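Local structure of putative bacterial transcription regulation protein (Staphylococcus aureus, 3LUR) at residues A[53-58]-A[75-80]; A[136-141]-A[148-153]. The protein is a putative bacterial transcription regulator that probably senses small-molecule effectors through a domain of the integron-associated effector-binding family. All coordinates share one frame; numbering follows the deposited sequence. Where two conformers were deposited one is given.

Contact 1: A[53-58]-A[75-80]; sequences GDLAGI and AVTGDN. With EDO (1,2-ethanediol), chain I.
Leu55 and Thr77 carry the direct polar link between segment 53-58 and the end of strand 70-77. Leu55 N donates to Thr77 OG1 at 3.2 Å, with a nearly straight N-H...O angle of 160°. The threonine hydroxyl sits between its own backbone N and carbonyl carbon (chi1 56°), and is also hydrogen-bonded to Asn52 OD1, earlier in the same loop. Asn52 OD1 takes the N-H of Asp54 as well, and Asn51 bonds Gly53 N and Gly57 O.

Two waters add bridges. One accepts from Thr77 N at 2.9 Å and lies within hydrogen-bonding distance of Leu55 O and Gly57 O, with more acceptors around it than protons to give. The other joins Asp54 OD2, at 2.7 Å, to Gly78 O.

Van der Waals contacts lie beside these bonds. Thr77 CG2 meets Leu55 CB, CG and CD1, each at 3.8 Å, the side chains crossing at about a right angle. Asp54 CB lies against the Thr77 hydroxyl. At the other end, Ile58 CG1 touches Val76 CG1 at 3.9 Å and Ala75 O at 3.4 Å; Ile44 and Leu47 of helix 43-50 pack on Ile58 and Val76 respectively.

Ala56 centres an inverse gamma turn, with a weak Gly57 N to Leu55 O bond, before strand 58-64 begins. One threonine hydroxyl and two bridging waters thus tie loop to strand end, beside aliphatic contacts at Leu55 and Ile58.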
loop_
_atom_site.group_PDB
_atom_site.type_symbol
_atom_site.label_atom_id
_atom_site.label_comp_id
_atom_site.label_asym_id
_atom_site.label_seq_id
_atom_site.Cartn_x
_atom_site.Cartn_y
_atom_site.Cartn_z
ATOM N N GLY A 53 -14.920 -3.012 -1.247
ATOM C CA GLY A 53 -14.578 -3.495 -2.586
ATOM C C GLY A 53 -14.040 -2.484 -3.603
ATOM O O GLY A 53 -13.708 -2.878 -4.715
ATOM N N ASP A 54 -13.916 -1.205 -3.238
ATOM C CA ASP A 54 -13.377 -0.197 -4.174
ATOM C C ASP A 54 -12.037 -0.647 -4.712
ATOM O O ASP A 54 -11.712 -0.370 -5.867
ATOM C CB ASP A 54 -13.219 1.171 -3.516
ATOM C CG ASP A 54 -14.530 1.902 -3.378
ATOM O OD1 ASP A 54 -15.483 1.569 -4.099
ATOM O OD2 ASP A 54 -14.605 2.840 -2.572
ATOM N N LEU A 55 -11.221 -1.235 -3.831
ATOM C CA LEU A 55 -9.989 -1.922 -4.224
ATOM C C LEU A 55 -10.128 -3.349 -3.709
ATOM O O LEU A 55 -10.510 -3.570 -2.553
ATOM C CB LEU A 55 -8.743 -1.262 -3.651
ATOM C CG LEU A 55 -8.376 0.061 -4.329
ATOM C CD1 LEU A 55 -7.298 0.773 -3.584
ATOM C CD2 LEU A 55 -7.968 -0.192 -5.801
ATOM N N ALA A 56 -9.847 -4.315 -4.580
ATOM C CA ALA A 56 -10.020 -5.739 -4.243
ATOM C C ALA A 56 -8.801 -6.272 -3.513
ATOM O O ALA A 56 -7.917 -6.892 -4.097
ATOM C CB ALA A 56 -10.291 -6.568 -5.509
ATOM N N GLY A 57 -8.759 -6.042 -2.227
ATOM C CA GLY A 57 -7.695 -6.549 -1.423
ATOM C C GLY A 57 -7.496 -5.629 -0.251
ATOM O O GLY A 57 -8.332 -4.750 0.028
ATOM N N ILE A 58 -6.444 -5.890 0.480
ATOM C CA ILE A 58 -6.114 -5.069 1.614
ATOM C C ILE A 58 -4.834 -4.327 1.231
ATOM O O ILE A 58 -3.952 -4.877 0.514
ATOM C CB ILE A 58 -6.020 -5.908 2.915
ATOM C CG1 ILE A 58 -5.752 -5.000 4.122
ATOM C CG2 ILE A 58 -4.982 -7.018 2.778
ATOM C CD1 ILE A 58 -6.041 -5.645 5.452
ATOM N N ALA A 75 -4.760 -0.891 5.573
ATOM C CA ALA A 75 -6.065 -0.308 5.388
ATOM C C ALA A 75 -6.880 -0.986 4.304
ATOM O O ALA A 75 -6.351 -1.696 3.424
ATOM C CB ALA A 75 -5.877 1.164 4.991
ATOM N N VAL A 76 -8.170 -0.712 4.351
ATOM C CA VAL A 76 -9.098 -1.162 3.316
ATOM C C VAL A 76 -9.885 0.040 2.827
ATOM O O VAL A 76 -10.042 1.028 3.546
ATOM C CB VAL A 76 -10.110 -2.224 3.815
ATOM C CG1 VAL A 76 -9.389 -3.477 4.282
ATOM C CG2 VAL A 76 -11.028 -1.666 4.933
ATOM N N THR A 77 -10.381 -0.047 1.596
ATOM C CA THR A 77 -11.263 0.986 1.082
ATOM C C THR A 77 -12.602 0.751 1.734
ATOM O O THR A 77 -13.129 -0.387 1.748
ATOM C CB THR A 77 -11.425 0.921 -0.415
ATOM O OG1 THR A 77 -11.888 -0.381 -0.785
ATOM C CG2 THR A 77 -10.129 1.244 -1.115
ATOM N N GLY A 78 -13.149 1.811 2.324
ATOM C CA GLY A 78 -14.422 1.729 3.018
ATOM C C GLY A 78 -15.310 2.925 2.797
ATOM O O GLY A 78 -14.918 3.891 2.145
ATOM N N ASP A 79 -16.523 2.842 3.331
ATOM C CA ASP A 79 -17.479 3.947 3.278
ATOM C C ASP A 79 -17.252 4.857 4.470
ATOM O O ASP A 79 -16.779 4.403 5.502
ATOM C CB ASP A 79 -18.916 3.423 3.331
ATOM C CG ASP A 79 -19.276 2.560 2.121
ATOM O OD1 ASP A 79 -18.629 2.714 1.067
ATOM O OD2 ASP A 79 -20.215 1.757 2.229
ATOM N N ASN A 80 -17.554 6.145 4.307
ATOM C CA ASN A 80 -17.376 7.048 5.428
ATOM C C ASN A 80 -18.635 7.115 6.289
ATOM O O ASN A 80 -19.760 7.043 5.804
ATOM C CB ASN A 80 -16.904 8.433 4.992
ATOM C CG ASN A 80 -16.308 9.220 6.148
ATOM O OD1 ASN A 80 -16.116 8.679 7.231
ATOM N ND2 ASN A 80 -16.010 10.485 5.921
HETATM C C1 EDO I . -4.818 -7.158 -6.291
HETATM O O1 EDO I . -4.379 -8.409 -6.782
HETATM C C2 EDO I . -6.199 -6.871 -6.849
HETATM O O2 EDO I . -7.132 -7.774 -6.293
HETATM O O HOH W 1 -13.751 4.399 -0.571
HETATM O O HOH W 2 -9.601 -2.241 -0.071
#

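Contact 2: A[136-141]-A[148-153]. With EDO (1,2-ethanediol), chain E; EDO (1,2-ethanediol), chain H.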
loop_
_atom_site.group_PDB
_atom_site.type_symbol
_atom_site.label_atom_id
_atom_site.label_comp_id
_atom_site.label_asym_id
_atom_site.label_seq_id
_atom_site.Cartn_x
_atom_site.Cartn_y
_atom_site.Cartn_z
ATOM N N GLU A 136 0.836 -1.119 -1.728
ATOM C CA GLU A 136 0.846 -2.518 -2.068
ATOM C C GLU A 136 -0.602 -2.954 -1.906
ATOM O O GLU A 136 -1.253 -2.575 -0.936
ATOM C CB GLU A 136 1.719 -3.275 -1.058
ATOM C CG GLU A 136 3.131 -2.765 -0.982
ATOM C CD GLU A 136 3.790 -2.957 0.372
ATOM O OE1 GLU A 136 3.258 -3.655 1.262
ATOM O OE2 GLU A 136 4.864 -2.394 0.542
ATOM N N LEU A 137 -1.103 -3.756 -2.818
ATOM C CA LEU A 137 -2.463 -4.239 -2.711
ATOM C C LEU A 137 -2.415 -5.759 -2.705
ATOM O O LEU A 137 -1.902 -6.404 -3.661
ATOM C CB LEU A 137 -3.327 -3.699 -3.847
ATOM C CG LEU A 137 -4.809 -4.110 -3.862
ATOM C CD1 LEU A 137 -5.549 -3.525 -2.620
ATOM C CD2 LEU A 137 -5.509 -3.725 -5.165
ATOM N N TYR A 138 -2.975 -6.329 -1.635
ATOM C CA TYR A 138 -2.950 -7.791 -1.382
ATOM C C TYR A 138 -4.309 -8.477 -1.521
ATOM O O TYR A 138 -5.203 -8.274 -0.717
ATOM C CB TYR A 138 -2.419 -8.052 0.026
ATOM C CG TYR A 138 -1.013 -7.556 0.262
ATOM C CD1 TYR A 138 0.077 -8.315 -0.114
ATOM C CD2 TYR A 138 -0.772 -6.330 0.862
ATOM C CE1 TYR A 138 1.357 -7.865 0.099
ATOM C CE2 TYR A 138 0.482 -5.872 1.071
ATOM C CZ TYR A 138 1.558 -6.636 0.671
ATOM O OH TYR A 138 2.834 -6.161 0.873
ATOM N N GLN A 139 -4.446 -9.268 -2.574
ATOM C CA GLN A 139 -5.593 -10.112 -2.794
ATOM C C GLN A 139 -5.484 -11.293 -1.854
ATOM O O GLN A 139 -4.395 -11.546 -1.276
ATOM C CB GLN A 139 -5.590 -10.629 -4.235
ATOM C CG GLN A 139 -4.361 -11.488 -4.580
ATOM C CD GLN A 139 -4.358 -11.950 -6.016
ATOM O OE1 GLN A 139 -5.332 -12.496 -6.493
ATOM N NE2 GLN A 139 -3.248 -11.718 -6.713
ATOM N N ASP A 140 -6.588 -12.012 -1.697
ATOM C CA ASP A 140 -6.571 -13.203 -0.914
ATOM C C ASP A 140 -5.783 -14.243 -1.713
ATOM O O ASP A 140 -5.721 -14.187 -2.953
ATOM C CB ASP A 140 -7.983 -13.693 -0.633
ATOM C CG ASP A 140 -8.047 -14.657 0.524
ATOM O OD1 ASP A 140 -7.039 -14.830 1.250
ATOM O OD2 ASP A 140 -9.132 -15.209 0.750
ATOM N N GLY A 141 -5.217 -15.205 -1.004
ATOM C CA GLY A 141 -4.461 -16.276 -1.610
ATOM C C GLY A 141 -3.416 -16.786 -0.620
ATOM O O GLY A 141 -3.540 -16.559 0.598
ATOM N N TYR A 148 2.650 -16.014 -5.533
ATOM C CA TYR A 148 1.688 -15.018 -5.089
ATOM C C TYR A 148 1.957 -13.667 -5.742
ATOM O O TYR A 148 3.115 -13.232 -5.870
ATOM C CB TYR A 148 1.684 -14.877 -3.547
ATOM C CG TYR A 148 0.715 -13.834 -3.055
ATOM C CD1 TYR A 148 -0.641 -14.139 -2.878
ATOM C CD2 TYR A 148 1.125 -12.529 -2.835
ATOM C CE1 TYR A 148 -1.545 -13.172 -2.456
ATOM C CE2 TYR A 148 0.233 -11.560 -2.405
ATOM C CZ TYR A 148 -1.109 -11.877 -2.232
ATOM O OH TYR A 148 -1.972 -10.882 -1.816
ATOM N N ILE A 149 0.889 -13.011 -6.172
ATOM C CA ILE A 149 1.015 -11.697 -6.821
ATOM C C ILE A 149 0.497 -10.564 -5.970
ATOM O O ILE A 149 -0.654 -10.574 -5.531
ATOM C CB ILE A 149 0.285 -11.669 -8.182
ATOM C CG1 ILE A 149 1.002 -12.604 -9.156
ATOM C CG2 ILE A 149 0.279 -10.205 -8.766
ATOM C CD1 ILE A 149 0.199 -12.903 -10.421
ATOM N N THR A 150 1.372 -9.577 -5.744
ATOM C CA THR A 150 1.055 -8.359 -5.025
ATOM C C THR A 150 1.113 -7.231 -6.060
ATOM O O THR A 150 2.047 -7.184 -6.867
ATOM C CB THR A 150 2.130 -8.035 -3.925
ATOM O OG1 THR A 150 2.175 -9.088 -2.970
ATOM C CG2 THR A 150 1.816 -6.723 -3.208
ATOM N N GLU A 151 0.139 -6.339 -6.045
ATOM C CA GLU A 151 0.195 -5.177 -6.917
ATOM C C GLU A 151 0.832 -4.028 -6.211
ATOM O O GLU A 151 0.594 -3.799 -5.028
ATOM C CB GLU A 151 -1.188 -4.773 -7.404
ATOM C CG GLU A 151 -1.815 -5.760 -8.327
ATOM C CD GLU A 151 -3.163 -5.301 -8.862
ATOM O OE1 GLU A 151 -3.765 -4.364 -8.296
ATOM O OE2 GLU A 151 -3.648 -5.942 -9.819
ATOM N N ILE A 152 1.622 -3.265 -6.947
ATOM C CA ILE A 152 2.258 -2.073 -6.399
ATOM C C ILE A 152 1.737 -0.888 -7.239
ATOM O O ILE A 152 1.945 -0.832 -8.460
ATOM C CB ILE A 152 3.798 -2.154 -6.449
ATOM C CG1 ILE A 152 4.306 -3.141 -5.393
ATOM C CG2 ILE A 152 4.433 -0.748 -6.204
ATOM C CD1 ILE A 152 5.805 -3.491 -5.503
ATOM N N TRP A 153 1.093 0.047 -6.572
ATOM C CA TRP A 153 0.449 1.179 -7.231
ATOM C C TRP A 153 1.218 2.430 -6.907
ATOM O O TRP A 153 1.211 2.883 -5.762
ATOM C CB TRP A 153 -0.971 1.324 -6.710
ATOM C CG TRP A 153 -1.918 0.268 -7.114
ATOM C CD1 TRP A 153 -1.882 -1.057 -6.779
ATOM C CD2 TRP A 153 -3.119 0.459 -7.863
ATOM N NE1 TRP A 153 -2.961 -1.714 -7.324
ATOM C CE2 TRP A 153 -3.749 -0.804 -7.977
ATOM C CE3 TRP A 153 -3.711 1.563 -8.457
ATOM C CZ2 TRP A 153 -4.950 -0.985 -8.687
ATOM C CZ3 TRP A 153 -4.915 1.393 -9.141
ATOM C CH2 TRP A 153 -5.519 0.121 -9.244
HETATM C C1 EDO E . -9.173 -10.407 -4.155
HETATM O O1 EDO E . -8.928 -11.468 -3.209
HETATM C C2 EDO E . -9.738 -11.005 -5.439
HETATM O O2 EDO E . -8.772 -11.850 -6.114
HETATM C C1 EDO H . -8.334 -10.650 1.212
HETATM O O1 EDO H . -7.175 -9.794 1.174
HETATM C C2 EDO H . -9.226 -10.369 -0.004
HETATM O O2 EDO H . -9.879 -9.100 0.119
HETATM O O HOH W 3 -2.550 -8.775 -4.791
#
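Tyr148 reaches across at the loop end of the 134-138/149-156 hairpin and gives its hydroxyl to Gln139 O, OH to O 2.6 Å. The carbonyl lies at the edge of the ring, in its plane. In return, Gln139 NE2 donates to Ile149 O at 3.1 Å, almost straight at 170°, with the acceptor in the plane of the amide. Ile149 O has a second donor, a water that also donates to Leu137 O and accepts from Gln139 N. Asp140 N donates to O1 of one ethanediol, probably from the crystallisation liquor, and Tyr138 O gets a weak bond from another.

Further in, Leu137 and Glu151 form an antiparallel hydrogen-bonded pair: Leu137 N to Glu151 O is 2.8 Å and Glu151 N to Leu137 O 3.1 Å. Glu151 OE1 accepts from Trp153 NE1 at 2.9 Å, and Leu137 CD2 lies against both partners. On the other face, Tyr138 OH donates to Glu136 OE1 at 2.6 Å from above the carboxylate plane, and Tyr72 OH bonds the same oxygen.

Strands 58-64 and 88-103 flank the hairpin in the antiparallel barrel. Val110 of helix 108-124 packs on Glu136, Tyr138 and Thr150, while Trp153 stacks with Phe135 on the Leu137 face.

Both contacts belong to the same antiparallel barrel, their centres about 13 Å apart. They meet where strand 58-64 pairs with strand 134-138: Ile58 O lies 2.8 Å from Tyr138 N, a probable hydrogen bond, and Leu137 CD1 packs against Leu55 CB. Contact 1 is mostly buried yet joins a loop to a strand end, so waters and a threonine hydroxyl replace regular pairing. Contact 2 runs from true sheet pairing, with buried residues such as Leu137 and Tyr138, out to an end where exposed Gln139 and buried Tyr148 bond to backbone carbonyls. Contact 2 has aromatic rings and tyrosine-carboxylate and indole-carboxylate bonds; contact 1 pairs branched aliphatic side chains and has one carboxylate, bridged by water.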